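Long-range contact in putative xanthine dehydrogenase YAGS fad-binding subunit (Escherichia coli, PDB 5G5G), which probably oxidises aldehydes in the periplasm, serving as the molybdenum cofactor-bearing subunit of a three-chain enzyme of the xanthine dehydrogenase family: residues 173-185 against 359-372. Residues are numbered along the deposited sequence; the frame is centred on the assembly and turned at random.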
ATOM      1  N   ALA C 173     -15.022  12.949 -39.548  1.00 19.76           N
ATOM      2  CA  ALA C 173     -16.358  12.349 -39.613  1.00 20.84           C
ATOM      3  C   ALA C 173     -16.900  12.006 -38.259  1.00 20.75           C
ATOM      4  O   ALA C 173     -18.097  12.065 -38.045  1.00 21.32           O
ATOM      5  CB  ALA C 173     -16.346  11.083 -40.484  1.00 20.82           C
ATOM      6  N   VAL C 174     -16.038  11.641 -37.331  1.00 19.96           N
ATOM      7  CA  VAL C 174     -16.510  11.212 -36.018  1.00 19.93           C
ATOM      8  C   VAL C 174     -15.484  11.693 -35.034  1.00 18.89           C
ATOM      9  O   VAL C 174     -14.284  11.644 -35.332  1.00 18.32           O
ATOM     10  CB  VAL C 174     -16.706   9.681 -35.958  1.00 20.64           C
ATOM     11  CG1 VAL C 174     -15.449   8.919 -36.270  1.00 20.52           C
ATOM     12  CG2 VAL C 174     -17.163   9.231 -34.596  1.00 20.69           C
ATOM     13  N   LYS C 175     -15.933  12.238 -33.911  1.00 17.89           N
ATOM     14  CA  LYS C 175     -14.989  12.770 -32.974  1.00 17.35           C
ATOM     15  C   LYS C 175     -15.485  12.810 -31.554  1.00 17.09           C
ATOM     16  O   LYS C 175     -16.680  12.752 -31.321  1.00 17.22           O
ATOM     17  CB  LYS C 175     -14.581  14.175 -33.387  1.00 17.92           C
ATOM     18  CG  LYS C 175     -15.691  15.206 -33.279  1.00 18.40           C
ATOM     19  CD  LYS C 175     -15.562  16.375 -34.232  1.00 19.08           C
ATOM     20  CE  LYS C 175     -15.971  15.976 -35.650  1.00 19.29           C
ATOM     21  NZ  LYS C 175     -15.833  17.019 -36.698  1.00 19.85           N
ATOM     22  N   ILE C 176     -14.538  12.900 -30.632  1.00 16.67           N
ATOM     23  CA  ILE C 176     -14.856  13.081 -29.192  1.00 17.28           C
ATOM     24  C   ILE C 176     -14.101  14.276 -28.634  1.00 17.43           C
ATOM     25  O   ILE C 176     -13.067  14.659 -29.180  1.00 16.59           O
ATOM     26  CB  ILE C 176     -14.576  11.812 -28.321  1.00 17.44           C
ATOM     27  CG1 ILE C 176     -13.098  11.460 -28.314  1.00 17.58           C
ATOM     28  CG2 ILE C 176     -15.389  10.617 -28.800  1.00 17.88           C
ATOM     29  CD1 ILE C 176     -12.325  12.098 -27.160  1.00 18.06           C
ATOM     30  N   ASP C 177     -14.681  14.883 -27.593  1.00 17.63           N
ATOM     31  CA  ASP C 177     -14.079  15.988 -26.824  1.00 18.56           C
ATOM     32  C   ASP C 177     -14.482  15.712 -25.383  1.00 17.78           C
ATOM     33  O   ASP C 177     -15.661  15.804 -25.062  1.00 18.05           O
ATOM     34  CB  ASP C 177     -14.608  17.349 -27.293  1.00 19.83           C
ATOM     35  CG  ASP C 177     -14.018  18.530 -26.523  1.00 20.93           C
ATOM     36  OD1 ASP C 177     -13.733  18.388 -25.350  1.00 21.99           O
ATOM     37  OD2 ASP C 177     -13.881  19.644 -27.078  1.00 23.99           O
ATOM     38  N   ALA C 178     -13.526  15.330 -24.547  1.00 17.04           N
ATOM     39  CA  ALA C 178     -13.842  14.854 -23.212  1.00 16.97           C
ATOM     40  C   ALA C 178     -12.751  15.250 -22.276  1.00 16.40           C
ATOM     41  O   ALA C 178     -11.613  15.439 -22.719  1.00 16.21           O
ATOM     42  CB  ALA C 178     -14.007  13.337 -23.166  1.00 16.78           C
ATOM     43  N   THR C 179     -13.114  15.389 -21.001  1.00 16.51           N
ATOM     44  CA  THR C 179     -12.185  15.780 -19.946  1.00 16.56           C
ATOM     45  C   THR C 179     -12.170  14.677 -18.924  1.00 15.82           C
ATOM     46  O   THR C 179     -13.212  14.123 -18.591  1.00 15.38           O
ATOM     47  CB  THR C 179     -12.606  17.147 -19.322  1.00 17.97           C
ATOM     48  OG1 THR C 179     -12.577  18.150 -20.355  1.00 19.11           O
ATOM     49  CG2 THR C 179     -11.725  17.602 -18.163  1.00 18.93           C
ATOM     50  N   TYR C 180     -10.982  14.412 -18.395  1.00 14.78           N
ATOM     51  CA  TYR C 180     -10.735  13.329 -17.441  1.00 14.51           C
ATOM     52  C   TYR C 180      -9.862  13.859 -16.288  1.00 14.45           C
ATOM     53  O   TYR C 180      -9.073  14.783 -16.438  1.00 13.81           O
ATOM     54  CB  TYR C 180     -10.027  12.126 -18.080  1.00 14.02           C
ATOM     55  CG  TYR C 180     -10.686  11.636 -19.336  1.00 13.98           C
ATOM     56  CD1 TYR C 180     -10.447  12.270 -20.569  1.00 14.61           C
ATOM     57  CD2 TYR C 180     -11.562  10.571 -19.316  1.00 14.10           C
ATOM     58  CE1 TYR C 180     -11.086  11.823 -21.704  1.00 15.18           C
ATOM     59  CE2 TYR C 180     -12.200  10.128 -20.460  1.00 14.45           C
ATOM     60  CZ  TYR C 180     -11.947  10.750 -21.655  1.00 14.89           C
ATOM     61  OH  TYR C 180     -12.631  10.384 -22.795  1.00 15.54           O
ATOM     62  N   THR C 181     -10.078  13.291 -15.117  1.00 14.22           N
ATOM     63  CA  THR C 181      -9.224  13.595 -13.964  1.00 13.68           C
ATOM     64  C   THR C 181      -8.712  12.339 -13.298  1.00 12.99           C
ATOM     65  O   THR C 181      -9.417  11.312 -13.237  1.00 12.62           O
ATOM     66  CB  THR C 181      -9.893  14.504 -12.900  1.00 14.35           C
ATOM     67  OG1 THR C 181     -11.017  13.833 -12.308  1.00 15.10           O
ATOM     68  CG2 THR C 181     -10.380  15.769 -13.518  1.00 15.34           C
ATOM     69  N   THR C 182      -7.509  12.485 -12.761  1.00 12.11           N
ATOM     70  CA  THR C 182      -6.879  11.503 -11.848  1.00 12.40           C
ATOM     71  C   THR C 182      -6.444  12.238 -10.588  1.00 12.68           C
ATOM     72  O   THR C 182      -6.016  13.378 -10.650  1.00 12.86           O
ATOM     73  CB  THR C 182      -5.692  10.819 -12.445  1.00 12.46           C
ATOM     74  OG1 THR C 182      -4.635  11.761 -12.706  1.00 13.51           O
ATOM     75  CG2 THR C 182      -6.076  10.170 -13.760  1.00 12.52           C
ATOM     76  N   PRO C 183      -6.579  11.575  -9.442  1.00 12.74           N
ATOM     77  CA  PRO C 183      -6.276  12.211  -8.188  1.00 13.60           C
ATOM     78  C   PRO C 183      -4.791  12.109  -7.841  1.00 12.85           C
ATOM     79  O   PRO C 183      -4.017  11.342  -8.472  1.00 13.21           O
ATOM     80  CB  PRO C 183      -7.108  11.346  -7.176  1.00 13.38           C
ATOM     81  CG  PRO C 183      -7.028   9.992  -7.737  1.00 12.91           C
ATOM     82  CD  PRO C 183      -7.039  10.192  -9.244  1.00 12.69           C
ATOM     83  N   ASP C 184      -4.398  12.847  -6.792  1.00 12.80           N
ATOM     84  CA  ASP C 184      -3.119  12.618  -6.196  1.00 12.31           C
ATOM     85  C   ASP C 184      -3.062  11.178  -5.662  1.00 11.78           C
ATOM     86  O   ASP C 184      -4.061  10.637  -5.114  1.00 11.64           O
ATOM     87  CB  ASP C 184      -2.878  13.636  -5.074  1.00 12.82           C
ATOM     88  CG  ASP C 184      -2.938  15.056  -5.573  1.00 13.24           C
ATOM     89  OD1 ASP C 184      -1.952  15.473  -6.190  1.00 12.97           O
ATOM     90  OD2 ASP C 184      -3.984  15.730  -5.311  1.00 13.89           O
ATOM     91  N   GLN C 185      -1.941  10.509  -5.892  1.00 11.78           N
ATOM     92  CA  GLN C 185      -1.757   9.130  -5.416  1.00 11.54           C
ATOM     93  C   GLN C 185      -0.483   9.009  -4.598  1.00 11.47           C
ATOM     94  O   GLN C 185       0.484   9.786  -4.767  1.00 11.75           O
ATOM     95  CB  GLN C 185      -1.759   8.095  -6.588  1.00 11.91           C
ATOM     96  CG  GLN C 185      -3.033   8.154  -7.412  1.00 12.76           C
ATOM     97  CD  GLN C 185      -2.956   7.383  -8.735  1.00 14.84           C
ATOM     98  OE1 GLN C 185      -1.884   7.116  -9.249  1.00 14.25           O
ATOM     99  NE2 GLN C 185      -4.139   7.096  -9.326  1.00 15.90           N
ATOM    100  N   MET C 359      -4.699   6.492 -18.409  1.00 11.29           N
ATOM    101  CA  MET C 359      -5.997   6.440 -17.688  1.00 11.99           C
ATOM    102  C   MET C 359      -7.060   7.310 -18.414  1.00 12.44           C
ATOM    103  O   MET C 359      -8.226   6.932 -18.453  1.00 13.16           O
ATOM    104  CB  MET C 359      -5.862   6.887 -16.252  1.00 12.35           C
ATOM    105  CG  MET C 359      -5.266   5.822 -15.345  1.00 12.07           C
ATOM    106  SD  MET C 359      -4.713   6.383 -13.734  1.00 13.37           S
ATOM    107  CE  MET C 359      -6.252   6.359 -12.844  1.00 13.67           C
ATOM    108  N   ALA C 360      -6.618   8.403 -19.013  1.00 12.01           N
ATOM    109  CA  ALA C 360      -7.462   9.257 -19.856  1.00 12.81           C
ATOM    110  C   ALA C 360      -7.539   8.775 -21.319  1.00 13.13           C
ATOM    111  O   ALA C 360      -8.648   8.590 -21.830  1.00 12.77           O
ATOM    112  CB  ALA C 360      -6.991  10.690 -19.789  1.00 13.49           C
ATOM    113  N   LEU C 361      -6.393   8.664 -22.005  1.00 12.46           N
ATOM    114  CA  LEU C 361      -6.399   8.372 -23.408  1.00 13.17           C
ATOM    115  C   LEU C 361      -7.159   7.090 -23.755  1.00 13.24           C
ATOM    116  O   LEU C 361      -7.898   7.047 -24.768  1.00 13.36           O
ATOM    117  CB  LEU C 361      -4.950   8.300 -23.972  1.00 12.94           C
ATOM    118  CG  LEU C 361      -4.779   7.839 -25.401  1.00 13.05           C
ATOM    119  CD1 LEU C 361      -5.455   8.871 -26.325  1.00 13.51           C
ATOM    120  CD2 LEU C 361      -3.301   7.727 -25.706  1.00 13.25           C
ATOM    121  N   GLU C 362      -6.974   6.047 -22.943  1.00 12.60           N
ATOM    122  CA  GLU C 362      -7.548   4.727 -23.253  1.00 12.70           C
ATOM    123  C   GLU C 362      -9.054   4.626 -22.973  1.00 12.88           C
ATOM    124  O   GLU C 362      -9.733   3.803 -23.573  1.00 13.23           O
ATOM    125  CB  GLU C 362      -6.736   3.623 -22.549  1.00 11.95           C
ATOM    126  CG  GLU C 362      -5.317   3.577 -23.082  1.00 12.06           C
ATOM    127  CD  GLU C 362      -5.261   3.220 -24.574  1.00 13.30           C
ATOM    128  OE1 GLU C 362      -5.782   2.136 -24.936  1.00 12.94           O
ATOM    129  OE2 GLU C 362      -4.671   4.014 -25.395  1.00 14.62           O
ATOM    130  N   ILE C 363      -9.587   5.543 -22.171  1.00 12.26           N
ATOM    131  CA  ILE C 363     -11.076   5.723 -22.144  1.00 12.30           C
ATOM    132  C   ILE C 363     -11.511   6.468 -23.401  1.00 12.78           C
ATOM    133  O   ILE C 363     -12.488   6.076 -24.026  1.00 13.81           O
ATOM    134  CB  ILE C 363     -11.601   6.466 -20.884  1.00 12.35           C
ATOM    135  CG1 ILE C 363     -11.226   5.712 -19.614  1.00 12.17           C
ATOM    136  CG2 ILE C 363     -13.093   6.685 -20.982  1.00 12.56           C
ATOM    137  CD1 ILE C 363     -11.587   6.410 -18.295  1.00 12.42           C
ATOM    138  N   ALA C 364     -10.838   7.565 -23.744  1.00 12.38           N
ATOM    139  CA  ALA C 364     -11.173   8.366 -24.925  1.00 12.88           C
ATOM    140  C   ALA C 364     -11.195   7.526 -26.185  1.00 13.13           C
ATOM    141  O   ALA C 364     -12.113   7.625 -27.005  1.00 13.88           O
ATOM    142  CB  ALA C 364     -10.246   9.590 -25.079  1.00 13.04           C
ATOM    143  N   ILE C 365     -10.218   6.621 -26.318  1.00 12.72           N
ATOM    144  CA  ILE C 365     -10.173   5.746 -27.477  1.00 12.63           C
ATOM    145  C   ILE C 365     -11.388   4.798 -27.463  1.00 12.96           C
ATOM    146  O   ILE C 365     -11.986   4.552 -28.509  1.00 13.50           O
ATOM    147  CB  ILE C 365      -8.830   4.956 -27.483  1.00 12.50           C
ATOM    148  CG1 ILE C 365      -7.619   5.885 -27.813  1.00 12.69           C
ATOM    149  CG2 ILE C 365      -8.838   3.773 -28.466  1.00 12.69           C
ATOM    150  CD1 ILE C 365      -7.609   6.516 -29.173  1.00 13.38           C
ATOM    151  N   ASP C 366     -11.738   4.258 -26.302  1.00 12.99           N
ATOM    152  CA  ASP C 366     -12.939   3.428 -26.162  1.00 13.48           C
ATOM    153  C   ASP C 366     -14.168   4.238 -26.578  1.00 14.22           C
ATOM    154  O   ASP C 366     -15.039   3.715 -27.284  1.00 15.01           O
ATOM    155  CB  ASP C 366     -13.090   2.899 -24.745  1.00 13.47           C
ATOM    156  CG  ASP C 366     -13.990   1.671 -24.676  1.00 13.99           C
ATOM    157  OD1 ASP C 366     -13.647   0.638 -25.278  1.00 14.21           O
ATOM    158  OD2 ASP C 366     -15.024   1.740 -23.990  1.00 14.99           O
ATOM    159  N   GLU C 367     -14.248   5.504 -26.159  1.00 14.63           N
ATOM    160  CA  GLU C 367     -15.382   6.377 -26.564  1.00 15.32           C
ATOM    161  C   GLU C 367     -15.437   6.620 -28.068  1.00 15.67           C
ATOM    162  O   GLU C 367     -16.512   6.565 -28.671  1.00 16.10           O
ATOM    163  CB  GLU C 367     -15.386   7.716 -25.823  1.00 15.88           C
ATOM    164  CG  GLU C 367     -15.496   7.570 -24.286  1.00 15.83           C
ATOM    165  CD  GLU C 367     -15.782   8.874 -23.570  1.00 16.32           C
ATOM    166  OE1 GLU C 367     -16.760   9.512 -23.998  1.00 17.42           O
ATOM    167  OE2 GLU C 367     -15.040   9.221 -22.623  1.00 15.36           O
ATOM    168  N   LEU C 368     -14.263   6.883 -28.670  1.00 15.09           N
ATOM    169  CA  LEU C 368     -14.222   7.136 -30.088  1.00 15.05           C
ATOM    170  C   LEU C 368     -14.559   5.892 -30.898  1.00 15.08           C
ATOM    171  O   LEU C 368     -15.309   5.972 -31.847  1.00 15.21           O
ATOM    172  CB  LEU C 368     -12.878   7.740 -30.494  1.00 14.92           C
ATOM    173  CG  LEU C 368     -12.746   8.171 -31.953  1.00 15.11           C
ATOM    174  CD1 LEU C 368     -13.775   9.206 -32.418  1.00 15.92           C
ATOM    175  CD2 LEU C 368     -11.326   8.680 -32.172  1.00 14.96           C
ATOM    176  N   ALA C 369     -14.048   4.729 -30.477  1.00 15.00           N
ATOM    177  CA  ALA C 369     -14.329   3.467 -31.163  1.00 15.14           C
ATOM    178  C   ALA C 369     -15.852   3.176 -31.135  1.00 15.87           C
ATOM    179  O   ALA C 369     -16.450   2.803 -32.140  1.00 16.00           O
ATOM    180  CB  ALA C 369     -13.536   2.325 -30.526  1.00 14.53           C
ATOM    181  N   GLU C 370     -16.465   3.425 -29.994  1.00 16.38           N
ATOM    182  CA  GLU C 370     -17.887   3.210 -29.815  1.00 18.02           C
ATOM    183  C   GLU C 370     -18.672   4.115 -30.747  1.00 18.53           C
ATOM    184  O   GLU C 370     -19.563   3.678 -31.435  1.00 18.20           O
ATOM    185  CB  GLU C 370     -18.275   3.473 -28.346  1.00 19.03           C
ATOM    186  CG  GLU C 370     -19.762   3.392 -28.094  1.00 20.21           C
ATOM    187  CD  GLU C 370     -20.131   3.575 -26.647  1.00 21.19           C
ATOM    188  OE1 GLU C 370     -19.508   4.404 -25.973  1.00 21.80           O
ATOM    189  OE2 GLU C 370     -21.062   2.874 -26.188  1.00 21.83           O
ATOM    190  N   LYS C 371     -18.295   5.381 -30.807  1.00 18.65           N
ATOM    191  CA  LYS C 371     -18.952   6.339 -31.676  1.00 19.77           C
ATOM    192  C   LYS C 371     -18.814   5.976 -33.149  1.00 19.27           C
ATOM    193  O   LYS C 371     -19.788   6.115 -33.915  1.00 19.69           O
ATOM    194  CB  LYS C 371     -18.391   7.734 -31.425  1.00 21.93           C
ATOM    195  CG  LYS C 371     -19.292   8.892 -31.758  1.00 25.50           C
ATOM    196  CD  LYS C 371     -18.960   9.960 -30.714  1.00 27.23           C
ATOM    197  CE  LYS C 371     -19.424  11.300 -31.154  1.00 28.96           C
ATOM    198  NZ  LYS C 371     -19.102  12.250 -30.043  1.00 28.22           N
ATOM    199  N   ALA C 372     -17.638   5.485 -33.536  1.00 18.13           N
ATOM    200  CA  ALA C 372     -17.369   5.036 -34.899  1.00 18.26           C
ATOM    201  C   ALA C 372     -18.018   3.706 -35.241  1.00 18.16           C
ATOM    202  O   ALA C 372     -18.047   3.324 -36.443  1.00 18.93           O
ATOM    203  CB  ALA C 372     -15.888   4.938 -35.122  1.00 17.88           C
TER
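Ile176 sits at the apolar centre, its two branches spread along the helix: CD1 reaches the CB of Ala364 (3.9 Å), while CG2 rests on the backbone of Leu368, 3.9 Å from its CA. A chi1 of 64° leaves CG2 anti to the carbonyl carbon, where it meets Leu368, while CG1 carries CD1 toward Ala364. Leu368 answers by sending CD1 onto the strand backbone, 3.8 Å from the CA of Lys175. Toward the start of the helix segment, Ala360 CB lies against CB and CG of Tyr180, and Ala364 CB lies near its phenol end. The Ala360 carbonyl oxygen stands 3.9 Å above the centre of one ring face, and Ile363 brings CG2 obliquely to within 3.6 Å of Tyr180 CE2. Beyond it, Thr182 CG2 packs on the thioether end of Met359.

At the polar edge, Tyr180 OH donates to Glu367 OE2 over 2.7 Å. It meets the carboxylate from above its plane, with ring and carboxylate turned 75° apart. The other oxygen, Glu367 OE1, makes a salt bridge to Arg715, which probably helps hold the carboxylate in place. Farther along, the aliphatic part of Lys371 slides past Val174 CG2, and its NZ donates to the carbonyl O of Lys175 at 2.8 Å, approaching nearly in line with the Lys175 C=O bond.

Strand 174-182 forms the border of a mixed sheet beside strand 285-293, which the helix also touches through Ala360 and Leu368. Every second strand residue from Val174 to Thr182 faces the helix, which runs roughly antiparallel at 146°: alpha/beta layer packing within the molybdopterin-binding region.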